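Local structure of adenosine 5'-monophosphoramidase (Candida albicans, 6IQ1) at the interface of chains A and B. The protein hydrolyses adenosine 5'-monophosphoramidates, releasing AMP, and works as a homodimer of the histidine triad (HINT) family. Residues are numbered along the deposited sequence; one frame, centred on the assembly and turned at random. Chains: chain A/B, Adenosine 5'-monophosphoramidase.

Contact 1: the interface of chains A and B. Residues chain A 128, 130, 133-134, 137; chain B 20, 32-34.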
loop_
_atom_site.group_PDB
_atom_site.type_symbol
_atom_site.label_atom_id
_atom_site.label_comp_id
_atom_site.label_asym_id
_atom_site.label_seq_id
_atom_site.Cartn_x
_atom_site.Cartn_y
_atom_site.Cartn_z
ATOM N N THR A 128 -16.544 -6.549 -16.275
ATOM C CA THR A 128 -16.526 -7.910 -15.757
ATOM C C THR A 128 -16.796 -8.920 -16.873
ATOM O O THR A 128 -17.793 -8.811 -17.600
ATOM C CB THR A 128 -17.557 -8.055 -14.640
ATOM O OG1 THR A 128 -17.390 -6.973 -13.719
ATOM C CG2 THR A 128 -17.377 -9.370 -13.911
ATOM N N PHE A 130 -16.680 -13.015 -16.836
ATOM C CA PHE A 130 -16.520 -14.207 -16.003
ATOM C C PHE A 130 -15.733 -15.299 -16.710
ATOM O O PHE A 130 -15.084 -16.126 -16.056
ATOM C CB PHE A 130 -17.889 -14.752 -15.595
ATOM C CG PHE A 130 -18.305 -14.388 -14.200
ATOM C CD1 PHE A 130 -17.890 -13.197 -13.619
ATOM C CD2 PHE A 130 -19.117 -15.231 -13.470
ATOM C CE1 PHE A 130 -18.277 -12.862 -12.325
ATOM C CE2 PHE A 130 -19.506 -14.898 -12.187
ATOM C CZ PHE A 130 -19.082 -13.715 -11.615
ATOM N N LEU A 133 -12.022 -14.167 -16.286
ATOM C CA LEU A 133 -11.699 -14.313 -14.870
ATOM C C LEU A 133 -11.646 -15.783 -14.468
ATOM O O LEU A 133 -10.781 -16.189 -13.679
ATOM C CB LEU A 133 -12.718 -13.564 -14.010
ATOM C CG LEU A 133 -12.789 -12.048 -14.179
ATOM C CD1 LEU A 133 -13.991 -11.476 -13.452
ATOM C CD2 LEU A 133 -11.500 -11.391 -13.685
ATOM N N GLY A 134 -12.563 -16.597 -14.996
ATOM C CA GLY A 134 -12.561 -18.011 -14.658
ATOM C C GLY A 134 -11.294 -18.710 -15.108
ATOM O O GLY A 134 -10.669 -19.448 -14.341
ATOM N N HIS A 137 -8.519 -17.437 -12.897
ATOM C CA HIS A 137 -8.587 -18.041 -11.570
ATOM C C HIS A 137 -8.080 -19.476 -11.588
ATOM O O HIS A 137 -7.367 -19.905 -10.675
ATOM C CB HIS A 137 -10.018 -17.995 -11.048
ATOM C CG HIS A 137 -10.156 -18.476 -9.636
ATOM N ND1 HIS A 137 -10.998 -19.508 -9.276
ATOM C CD2 HIS A 137 -9.557 -18.064 -8.494
ATOM C CE1 HIS A 137 -10.913 -19.707 -7.974
ATOM N NE2 HIS A 137 -10.047 -18.842 -7.476
ATOM N N PHE B 20 -13.853 -14.883 -6.637
ATOM C CA PHE B 20 -12.802 -15.768 -7.151
ATOM C C PHE B 20 -11.665 -15.835 -6.130
ATOM O O PHE B 20 -10.714 -15.050 -6.178
ATOM C CB PHE B 20 -12.305 -15.274 -8.504
ATOM C CG PHE B 20 -13.351 -15.303 -9.587
ATOM C CD1 PHE B 20 -13.573 -16.455 -10.330
ATOM C CD2 PHE B 20 -14.111 -14.175 -9.867
ATOM C CE1 PHE B 20 -14.536 -16.486 -11.328
ATOM C CE2 PHE B 20 -15.072 -14.204 -10.860
ATOM C CZ PHE B 20 -15.283 -15.363 -11.591
ATOM N N LEU B 32 -9.845 -12.107 -6.782
ATOM C CA LEU B 32 -9.703 -11.317 -8.001
ATOM C C LEU B 32 -10.621 -10.099 -7.998
ATOM O O LEU B 32 -11.775 -10.161 -7.555
ATOM C CB LEU B 32 -10.031 -12.169 -9.220
ATOM C CG LEU B 32 -8.976 -13.154 -9.716
ATOM C CD1 LEU B 32 -9.541 -14.008 -10.862
ATOM C CD2 LEU B 32 -7.700 -12.431 -10.152
ATOM N N ASP B 33 -10.106 -8.985 -8.512
ATOM C CA ASP B 33 -10.952 -7.825 -8.745
ATOM C C ASP B 33 -11.765 -8.095 -10.005
ATOM O O ASP B 33 -11.191 -8.326 -11.074
ATOM C CB ASP B 33 -10.111 -6.553 -8.880
ATOM C CG ASP B 33 -10.949 -5.281 -8.807
ATOM O OD1 ASP B 33 -11.933 -5.173 -9.568
ATOM O OD2 ASP B 33 -10.645 -4.402 -7.975
ATOM N N ILE B 34 -13.097 -8.101 -9.884
ATOM C CA ILE B 34 -13.923 -8.419 -11.048
ATOM C C ILE B 34 -14.179 -7.220 -11.954
ATOM O O ILE B 34 -14.808 -7.383 -13.009
ATOM C CB ILE B 34 -15.252 -9.063 -10.612
ATOM C CG1 ILE B 34 -16.175 -8.019 -9.979
ATOM C CG2 ILE B 34 -14.973 -10.213 -9.677
ATOM C CD1 ILE B 34 -17.576 -8.544 -9.708
#
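The phenyl ring of B:Phe20 is pressed against one side of helix 130-147 of the partner, with A:Phe130 at its tip and A:His137 beside its root. The two phenyl rings meet edge to face: their planes stand at 80° and their centroids lie 5.1 Å apart. B:Phe20 presents its CE2-CZ edge, with CZ over the centre of the A:Phe130 face and CE2 3.8 Å from A:Phe130 CE1. One face of B:Phe20 carries the CB methylene of A:Leu133, set toward the rim. The imidazole of A:His137 takes the CB of B:Phe20 on one of its faces, again off-centre, and its NE2 comes 3.7 Å from the carbonyl carbon C of B:Phe20, a van der Waals approach. A:His137 has CG anti to its backbone N (chi1 -174°), which swings the imidazole alongside the stem of B:Phe20. Between the two aromatic residues, A:Gly134 offers only backbone to B:Phe20 CE1, and its lack of a side chain may let the ring sit near the helix.

Leucine suits the middle of the patch because its two methyls diverge: A:Leu133 CD1 lies 3.9 Å from B:Ile34 CA and also touches the rim of B:Phe20, while CD2 turns toward the backbone O of B:Asp33. B:Leu32 CD1 lies against the backbone O of A:Leu133 and, at 4.0 Å, against A:His137 CB.

At the far end the hydroxyl OG1 of A:Thr128 donates a 2.7 Å hydrogen bond to the backbone O of B:Ile34, approaching from above the carbonyl plane, 46° out of it. Threonine does double duty here, since its methyl CG2 packs 3.9 Å from B:Ile34 CB.

The patch joins the C-terminal helix of one subunit and the loop leading into it to the loop at B:Phe20 and the end of strand 28-32 in the other. B:Asp33 and B:Ile34, which follow that strand, belong to the inferred AMP site.

Contact 2: the interface of chains A and B. Residues chain A 53, 94; chain B 68-69, 88, 90.
The backbone O of B:Tyr88 receives two N-H groups from A:Asn94. The side-chain amide ND2 gives the straighter bond, 3.1 Å to B:Tyr88 O with 157° at the hydrogen; it comes from above the carbonyl plane, although the oxygen lies close to the plane of the amide. The backbone N of A:Asn94 adds a weak, bent bond to the same oxygen. In return B:Tyr88 N donates to A:Asn94 O at 3.0 Å, completing an antiparallel bridge between the two copies of strand 87-94.

The asparagine side chain also stacks on the tyrosine ring. Its CB lies over the ring centre, 3.6 Å from the centroid, in a CH-pi contact, and the amide, 16° from parallel, lies over the CE2 side of the ring, with A:Asn94 CG 3.4 Å from B:Tyr88 CE2. B:Tyr88 reaches this position with CG between its backbone N and carbonyl carbon (chi1 58°), which turns one face of the ring to the asparagine side chain.

The other end of the amide is held within its own chain: A:Leu53 N donates to A:Asn94 OD1 over 2.9 Å. Bonds at both ends of the amide, ND2 and OD1, should fix its rotation and hold its face toward the ring. Asparagine fits because it supplies a donor and an acceptor on one short, planar group.

A:Leu53, at the start of the short 3-10 helix 53-55, extends the contact with carbon. Its CB lies 3.5 Å from B:Tyr88 OH, the phenol oxygen, and its methyl CD2 packs 3.7 Å from B:Val68 CG1, the side chains crossing at about a right angle. The beta-branched valine presents that methyl from helix 58-74, and the backbone of B:Lys69 borders the same leucine methyl.

Through this bridge the strands of the two subunits are joined edge to edge, with helix 58-74 of one subunit lightly touching A:Leu53 of the other, which should stabilise the homodimer.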
loop_
_atom_site.group_PDB
_atom_site.type_symbol
_atom_site.label_atom_id
_atom_site.label_comp_id
_atom_site.label_asym_id
_atom_site.label_seq_id
_atom_site.Cartn_x
_atom_site.Cartn_y
_atom_site.Cartn_z
ATOM N N LEU A 53 8.945 -5.584 -3.194
ATOM C CA LEU A 53 8.212 -6.128 -2.058
ATOM C C LEU A 53 8.571 -7.588 -1.820
ATOM O O LEU A 53 8.786 -8.013 -0.675
ATOM C CB LEU A 53 6.704 -5.984 -2.278
ATOM C CG LEU A 53 5.883 -6.323 -1.024
ATOM C CD1 LEU A 53 5.825 -5.103 -0.093
ATOM C CD2 LEU A 53 4.483 -6.838 -1.366
ATOM N N ASN A 94 6.976 -0.845 -7.400
ATOM C CA ASN A 94 7.906 -1.928 -7.707
ATOM C C ASN A 94 8.235 -1.837 -9.195
ATOM O O ASN A 94 7.438 -2.253 -10.045
ATOM C CB ASN A 94 7.313 -3.289 -7.333
ATOM C CG ASN A 94 6.934 -3.374 -5.861
ATOM O OD1 ASN A 94 7.760 -3.724 -5.021
ATOM N ND2 ASN A 94 5.679 -3.058 -5.543
ATOM N N VAL B 68 0.292 -10.445 0.565
ATOM C CA VAL B 68 0.561 -9.791 -0.718
ATOM C C VAL B 68 1.854 -10.335 -1.314
ATOM O O VAL B 68 1.933 -10.625 -2.511
ATOM C CB VAL B 68 0.609 -8.254 -0.562
ATOM C CG1 VAL B 68 0.889 -7.580 -1.902
ATOM C CG2 VAL B 68 -0.684 -7.721 0.026
ATOM N N LYS B 69 2.871 -10.528 -0.475
ATOM C CA LYS B 69 4.126 -11.092 -0.956
ATOM C C LYS B 69 3.913 -12.482 -1.535
ATOM O O LYS B 69 4.411 -12.797 -2.622
ATOM C CB LYS B 69 5.148 -11.146 0.173
ATOM C CG LYS B 69 6.393 -11.883 -0.211
ATOM C CD LYS B 69 7.433 -11.715 0.859
ATOM C CE LYS B 69 8.578 -12.656 0.658
ATOM N NZ LYS B 69 9.219 -12.783 1.970
ATOM N N TYR B 88 4.749 -3.585 -10.517
ATOM C CA TYR B 88 3.468 -3.682 -9.826
ATOM C C TYR B 88 3.372 -2.632 -8.722
ATOM O O TYR B 88 4.381 -2.104 -8.234
ATOM C CB TYR B 88 3.216 -5.094 -9.257
ATOM C CG TYR B 88 4.229 -5.650 -8.268
ATOM C CD1 TYR B 88 5.361 -6.332 -8.709
ATOM C CD2 TYR B 88 4.019 -5.547 -6.896
ATOM C CE1 TYR B 88 6.276 -6.863 -7.814
ATOM C CE2 TYR B 88 4.916 -6.094 -5.988
ATOM C CZ TYR B 88 6.048 -6.748 -6.451
ATOM O OH TYR B 88 6.955 -7.268 -5.551
ATOM N N VAL B 90 1.210 -1.566 -4.971
ATOM C CA VAL B 90 0.340 -1.879 -3.845
ATOM C C VAL B 90 -0.333 -0.574 -3.439
ATOM O O VAL B 90 0.351 0.405 -3.115
ATOM C CB VAL B 90 1.118 -2.522 -2.684
ATOM C CG1 VAL B 90 0.163 -3.023 -1.573
ATOM C CG2 VAL B 90 1.955 -3.687 -3.203
#

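The centres of contact 1 and contact 2 lie about 20 Å apart, and they share no residue or secondary-structure element. Contact 2 belongs to the inner part of the dimer, where the copies of strand 87-94 pair, whereas contact 1 lies further out, where the C-terminal helix of one subunit reaches across to the other. The two-fold axis repeats both, so strand pairing at the core is flanked by the two C-terminal helices, each lying on the other subunit. Contact 2 is about 13 Å from the catalytic B:His106, while contact 1 adjoins residues expected to bind AMP in chain B; dimer formation may therefore support the active sites indirectly.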